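Local coordinates for single-stranded DNA-binding protein 1 (Streptomyces coelicolor, PDB 4DAM) that probably binds single-stranded DNA as a homotetramer, this chain being its OB-fold domain without the C-terminal remainder of the protein, at residues Asn70-Leu73 against Ala74-Ala77. The protein carries 1 engineered substitution. Sequence-based numbering, arbitrary orientation. Where two conformers were deposited one is given.
Sequences NRQL and ATNA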
loop_
_atom_site.group_PDB
_atom_site.type_symbol
_atom_site.label_atom_id
_atom_site.label_comp_id
_atom_site.label_asym_id
_atom_site.label_seq_id
_atom_site.Cartn_x
_atom_site.Cartn_y
_atom_site.Cartn_z
ATOM N N ASN A 70 -20.545 -0.589 2.207
ATOM C CA ASN A 70 -21.816 -0.602 1.546
ATOM C C ASN A 70 -22.177 -1.972 0.964
ATOM O O ASN A 70 -21.357 -2.887 0.971
ATOM C CB ASN A 70 -21.767 0.440 0.424
ATOM C CG ASN A 70 -21.866 1.834 0.916
ATOM O OD1 ASN A 70 -22.901 2.246 1.340
ATOM N ND2 ASN A 70 -20.787 2.572 0.833
ATOM N N ARG A 71 -23.400 -2.109 0.469
ATOM C CA ARG A 71 -23.839 -3.313 -0.222
ATOM C C ARG A 71 -23.616 -4.577 0.621
ATOM O O ARG A 71 -23.871 -4.555 1.847
ATOM C CB ARG A 71 -23.198 -3.375 -1.605
ATOM C CG ARG A 71 -23.587 -2.156 -2.453
ATOM C CD ARG A 71 -23.839 -2.563 -3.886
ATOM N NE ARG A 71 -24.046 -1.421 -4.789
ATOM C CZ ARG A 71 -25.090 -0.582 -4.731
ATOM N NH1 ARG A 71 -26.037 -0.705 -3.793
ATOM N NH2 ARG A 71 -25.178 0.411 -5.608
ATOM N N GLN A 72 -23.172 -5.676 0.011
ATOM C CA GLN A 72 -23.091 -6.942 0.741
ATOM C C GLN A 72 -22.090 -6.881 1.890
ATOM O O GLN A 72 -22.311 -7.480 2.945
ATOM C CB GLN A 72 -22.779 -8.125 -0.181
ATOM C CG GLN A 72 -23.053 -9.473 0.464
ATOM C CD GLN A 72 -24.527 -9.681 0.793
ATOM O OE1 GLN A 72 -25.408 -9.414 -0.040
ATOM N NE2 GLN A 72 -24.807 -10.137 2.018
ATOM N N LEU A 73 -21.004 -6.130 1.713
ATOM C CA LEU A 73 -20.036 -5.965 2.793
ATOM C C LEU A 73 -20.689 -5.321 4.023
ATOM O O LEU A 73 -20.450 -5.720 5.154
ATOM C CB LEU A 73 -18.849 -5.117 2.348
ATOM C CG LEU A 73 -17.728 -4.861 3.357
ATOM C CD1 LEU A 73 -17.207 -6.153 3.956
ATOM C CD2 LEU A 73 -16.603 -4.084 2.668
ATOM N N ALA A 74 -21.516 -4.304 3.806
ATOM C CA ALA A 74 -22.252 -3.708 4.926
ATOM C C ALA A 74 -23.188 -4.708 5.617
ATOM O O ALA A 74 -23.232 -4.771 6.838
ATOM C CB ALA A 74 -23.037 -2.507 4.448
ATOM N N THR A 75 -23.961 -5.446 4.830
ATOM C CA THR A 75 -24.897 -6.435 5.376
ATOM C C THR A 75 -24.146 -7.479 6.213
ATOM O O THR A 75 -24.481 -7.732 7.393
ATOM C CB THR A 75 -25.686 -7.076 4.231
ATOM O OG1 THR A 75 -26.458 -6.039 3.594
ATOM C CG2 THR A 75 -26.603 -8.173 4.716
ATOM N N ASN A 76 -23.072 -8.002 5.659
ATOM C CA ASN A 76 -22.275 -9.001 6.380
ATOM C C ASN A 76 -21.553 -8.440 7.610
ATOM O O ASN A 76 -21.524 -9.065 8.692
ATOM C CB ASN A 76 -21.315 -9.703 5.427
ATOM C CG ASN A 76 -22.032 -10.543 4.393
ATOM O OD1 ASN A 76 -23.251 -10.789 4.504
ATOM N ND2 ASN A 76 -21.307 -10.952 3.358
ATOM N N ALA A 77 -20.972 -7.265 7.487
ATOM C CA ALA A 77 -20.317 -6.624 8.622
ATOM C C ALA A 77 -21.270 -6.332 9.768
ATOM O O ALA A 77 -20.867 -6.371 10.932
ATOM C CB ALA A 77 -19.615 -5.350 8.188
HETATM O O HOH W 1 -26.830 -6.695 0.911
#
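Gln-72 reaches along the helix surface to Asn-76, one turn further on, in the first turns of helix 71-80, the helix that follows strand 56-70 in this OB fold. With CG anti to the backbone N (chi1 -165°) and a bend at chi2, the Gln-72 chain swings toward the later turn, and its NE2 donates to Asn-76 OD1 at 3.0 Å. OD1 lies within the amide plane of Gln-72, whereas NE2 stands above the carbonyl plane of Asn-76; the two amides are turned 52° against each other. The other amide atom of Asn-76, ND2, donates to the O of Leu-119 of a second subunit, which helps to fix the rotation of the amide and ties the helix to a second subunit of the tetramer. The oxygen of the Gln-72 amide, OE1, accepts from a water that also bonds Thr-75 OG1, at 2.8 Å. The methyl group of buried Ala-74 packs on Val-39 of strand 36-51, and its CB is 3.4 Å from Arg-71 O. Ala-74 N donates to Asn-70 O from above the carbonyl plane, 71° out of it, though the N-H still points nearly straight at the oxygen. Regular i to i+4 bonds follow: Thr-75 N donates to Arg-71 O, Ala-77 N to Leu-73 O, and Asn-76 N to Gln-72 O at 2.9 Å, nearly along the C=O axis.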